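Local coordinates for protein 2-dehydro-3-deoxy-D-arabinonate dehydratase (Sulfolobus solfataricus, PDB 2Q18) that catalyses the dehydration of 2-dehydro-3-deoxy-D-arabinonate to 2,5-dioxopentanoate in a pentose oxidation pathway, using magnesium or calcium as cofactor, at residues Ile67-Val76 with Cys187-Val195. Residues are numbered along the deposited sequence; the frame is centred on the assembly and turned at random.
Sequences ITKPIDPPEV and CCAFGPVIV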
loop_
_atom_site.group_PDB
_atom_site.type_symbol
_atom_site.label_atom_id
_atom_site.label_comp_id
_atom_site.label_asym_id
_atom_site.label_seq_id
_atom_site.Cartn_x
_atom_site.Cartn_y
_atom_site.Cartn_z
ATOM N N ILE A 67 -12.127 -6.366 -22.784
ATOM C CA ILE A 67 -13.235 -6.403 -21.833
ATOM C C ILE A 67 -13.089 -7.615 -20.902
ATOM O O ILE A 67 -12.546 -8.653 -21.292
ATOM C CB ILE A 67 -14.620 -6.360 -22.552
ATOM C CG1 ILE A 67 -15.746 -6.023 -21.565
ATOM C CG2 ILE A 67 -14.880 -7.665 -23.350
ATOM C CD1 ILE A 67 -17.074 -5.645 -22.220
ATOM N N THR A 68 -13.533 -7.465 -19.660
ATOM C CA THR A 68 -13.419 -8.540 -18.675
ATOM C C THR A 68 -14.609 -8.493 -17.711
ATOM O O THR A 68 -15.632 -7.872 -18.025
ATOM C CB THR A 68 -12.030 -8.506 -17.952
ATOM O OG1 THR A 68 -11.891 -9.654 -17.104
ATOM C CG2 THR A 68 -11.835 -7.213 -17.137
ATOM N N LYS A 69 -14.498 -9.163 -16.566
ATOM C CA LYS A 69 -15.488 -9.018 -15.490
ATOM C C LYS A 69 -15.629 -7.534 -15.161
ATOM O O LYS A 69 -14.617 -6.854 -14.995
ATOM C CB LYS A 69 -15.035 -9.768 -14.231
ATOM C CG LYS A 69 -15.021 -11.280 -14.351
ATOM C CD LYS A 69 -14.392 -11.930 -13.116
ATOM C CE LYS A 69 -12.868 -11.843 -13.161
ATOM N NZ LYS A 69 -12.228 -12.745 -12.187
ATOM N N PRO A 70 -16.871 -7.014 -15.111
ATOM C CA PRO A 70 -17.065 -5.597 -14.780
ATOM C C PRO A 70 -16.644 -5.210 -13.350
ATOM O O PRO A 70 -16.306 -4.047 -13.107
ATOM C CB PRO A 70 -18.571 -5.378 -14.985
ATOM C CG PRO A 70 -19.176 -6.725 -14.918
ATOM C CD PRO A 70 -18.144 -7.694 -15.412
ATOM N N ILE A 71 -16.676 -6.169 -12.426
ATOM C CA ILE A 71 -16.163 -5.981 -11.061
ATOM C C ILE A 71 -15.487 -7.263 -10.601
ATOM O O ILE A 71 -15.638 -8.313 -11.234
ATOM C CB ILE A 71 -17.282 -5.623 -10.012
ATOM C CG1 ILE A 71 -18.298 -6.770 -9.867
ATOM C CG2 ILE A 71 -17.952 -4.271 -10.329
ATOM C CD1 ILE A 71 -19.289 -6.599 -8.709
ATOM N N ASP A 72 -14.740 -7.166 -9.505
ATOM C CA ASP A 72 -14.287 -8.336 -8.766
ATOM C C ASP A 72 -15.249 -8.540 -7.593
ATOM O O ASP A 72 -15.127 -7.858 -6.571
ATOM C CB ASP A 72 -12.848 -8.145 -8.257
ATOM C CG ASP A 72 -11.841 -7.956 -9.390
ATOM O OD1 ASP A 72 -11.843 -8.772 -10.337
ATOM O OD2 ASP A 72 -11.040 -6.990 -9.333
ATOM N N PRO A 73 -16.216 -9.473 -7.731
ATOM C CA PRO A 73 -17.179 -9.666 -6.646
ATOM C C PRO A 73 -16.523 -10.436 -5.497
ATOM O O PRO A 73 -16.055 -11.558 -5.704
ATOM C CB PRO A 73 -18.286 -10.494 -7.301
ATOM C CG PRO A 73 -17.587 -11.267 -8.383
ATOM C CD PRO A 73 -16.436 -10.413 -8.848
ATOM N N PRO A 74 -16.468 -9.837 -4.293
ATOM C CA PRO A 74 -15.746 -10.515 -3.218
ATOM C C PRO A 74 -16.330 -11.893 -2.913
ATOM O O PRO A 74 -15.588 -12.809 -2.565
ATOM C CB PRO A 74 -15.897 -9.561 -2.026
ATOM C CG PRO A 74 -16.185 -8.223 -2.649
ATOM C CD PRO A 74 -17.029 -8.546 -3.851
ATOM N N GLU A 75 -17.644 -12.033 -3.073
ATOM C CA GLU A 75 -18.317 -13.318 -2.911
ATOM C C GLU A 75 -19.374 -13.475 -3.982
ATOM O O GLU A 75 -19.996 -12.493 -4.397
ATOM C CB GLU A 75 -18.968 -13.436 -1.520
ATOM C CG GLU A 75 -17.967 -13.392 -0.372
ATOM C CD GLU A 75 -18.602 -13.539 1.008
ATOM O OE1 GLU A 75 -19.817 -13.826 1.111
ATOM O OE2 GLU A 75 -17.863 -13.369 1.996
ATOM N N VAL A 76 -19.568 -14.711 -4.434
ATOM C CA VAL A 76 -20.676 -15.029 -5.332
ATOM C C VAL A 76 -21.504 -16.146 -4.716
ATOM O O VAL A 76 -20.979 -17.196 -4.344
ATOM C CB VAL A 76 -20.210 -15.435 -6.758
ATOM C CG1 VAL A 76 -21.417 -15.675 -7.660
ATOM C CG2 VAL A 76 -19.310 -14.364 -7.367
ATOM N N CYS A 187 -15.917 -21.776 -13.007
ATOM C CA CYS A 187 -17.259 -22.313 -12.739
ATOM C C CYS A 187 -18.353 -21.271 -12.939
ATOM O O CYS A 187 -19.549 -21.580 -12.862
ATOM C CB CYS A 187 -17.337 -22.845 -11.312
ATOM S SG CYS A 187 -17.213 -21.545 -10.033
ATOM N N CYS A 188 -17.941 -20.037 -13.202
ATOM C CA CYS A 188 -18.845 -18.907 -13.120
ATOM C C CYS A 188 -18.443 -17.797 -14.091
ATOM O O CYS A 188 -17.267 -17.445 -14.174
ATOM C CB CYS A 188 -18.799 -18.377 -11.676
ATOM S SG CYS A 188 -19.914 -17.068 -11.357
ATOM N N ALA A 189 -19.421 -17.242 -14.813
ATOM C CA ALA A 189 -19.178 -16.114 -15.714
ATOM C C ALA A 189 -20.250 -15.053 -15.566
ATOM O O ALA A 189 -21.411 -15.380 -15.340
ATOM C CB ALA A 189 -19.116 -16.582 -17.161
ATOM N N PHE A 190 -19.872 -13.784 -15.707
ATOM C CA PHE A 190 -20.857 -12.705 -15.623
ATOM C C PHE A 190 -20.477 -11.453 -16.400
ATOM O O PHE A 190 -19.306 -11.203 -16.673
ATOM C CB PHE A 190 -21.210 -12.366 -14.157
ATOM C CG PHE A 190 -20.117 -11.649 -13.406
ATOM C CD1 PHE A 190 -20.133 -10.261 -13.289
ATOM C CD2 PHE A 190 -19.089 -12.363 -12.800
ATOM C CE1 PHE A 190 -19.124 -9.590 -12.586
ATOM C CE2 PHE A 190 -18.076 -11.700 -12.101
ATOM C CZ PHE A 190 -18.097 -10.313 -11.998
ATOM N N GLY A 191 -21.493 -10.663 -16.732
ATOM C CA GLY A 191 -21.324 -9.459 -17.526
ATOM C C GLY A 191 -22.278 -9.455 -18.709
ATOM O O GLY A 191 -23.351 -10.061 -18.639
ATOM N N PRO A 192 -21.898 -8.776 -19.811
ATOM C CA PRO A 192 -20.646 -8.026 -19.984
ATOM C C PRO A 192 -20.646 -6.698 -19.228
ATOM O O PRO A 192 -19.601 -6.051 -19.112
ATOM C CB PRO A 192 -20.576 -7.781 -21.498
ATOM C CG PRO A 192 -21.976 -7.890 -21.985
ATOM C CD PRO A 192 -22.750 -8.739 -21.017
ATOM N N VAL A 193 -21.814 -6.308 -18.728
ATOM C CA VAL A 193 -21.986 -5.072 -17.976
ATOM C C VAL A 193 -22.742 -5.324 -16.676
ATOM O O VAL A 193 -23.408 -6.353 -16.515
ATOM C CB VAL A 193 -22.764 -3.992 -18.786
ATOM C CG1 VAL A 193 -21.951 -3.498 -19.985
ATOM C CG2 VAL A 193 -24.142 -4.517 -19.233
ATOM N N ILE A 194 -22.637 -4.378 -15.750
ATOM C CA ILE A 194 -23.587 -4.292 -14.651
ATOM C C ILE A 194 -24.450 -3.075 -14.925
ATOM O O ILE A 194 -23.934 -1.980 -15.143
ATOM C CB ILE A 194 -22.890 -4.162 -13.283
ATOM C CG1 ILE A 194 -22.141 -5.456 -12.951
ATOM C CG2 ILE A 194 -23.912 -3.830 -12.180
ATOM C CD1 ILE A 194 -21.024 -5.264 -11.965
ATOM N N VAL A 195 -25.763 -3.271 -14.942
ATOM C CA VAL A 195 -26.671 -2.158 -15.168
ATOM C C VAL A 195 -27.214 -1.678 -13.830
ATOM O O VAL A 195 -27.554 -2.486 -12.964
ATOM C CB VAL A 195 -27.821 -2.504 -16.168
ATOM C CG1 VAL A 195 -27.250 -3.110 -17.458
ATOM C CG2 VAL A 195 -28.856 -3.442 -15.544
HETATM O O HOH W 1 -16.965 -5.569 -18.261
HETATM O O HOH W 2 -17.924 -9.494 -18.359
#
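The ring of F190 packs into the bend of 67-76, among K69, P70, I71 and P73. CD of P70 lies 3.5 Å from F190 CE1, CD of P73 3.6 Å from F190 CZ, and the aliphatic stem of K69 runs across CE2 while its NZ turns away to the carbonyls of P121 and C124. The carbonyl O of I71 meets the ring edge near its plane, 3.3 Å from F190 CZ. With chi1 at 72°, CG of F190 sits between its backbone N and carbonyl carbon, which swings the ring over to the loop. A leucine here would probably leave the two prolines and the K69 stem with a gap between them. A second apolar group forms past the corner of the strand: I194 sets CG1 3.8 Å from P70 CG and CD1 3.6 Å from I71 CG2. Polar links run through water. One water lies within hydrogen-bonding distance of T68 O and P192 O; the other donates to T68 O and F190 O, 2.8 Å from each. The positive phi of G191 (128°), which suits glycine, and the cis peptide before P192 shape this corner. The contact thus fastens the linker between strands 65-67 and 76-80 to the kinked strand 188-195 in the buried beta core of the FAH fold, with C188 near the magnesium ligand D164.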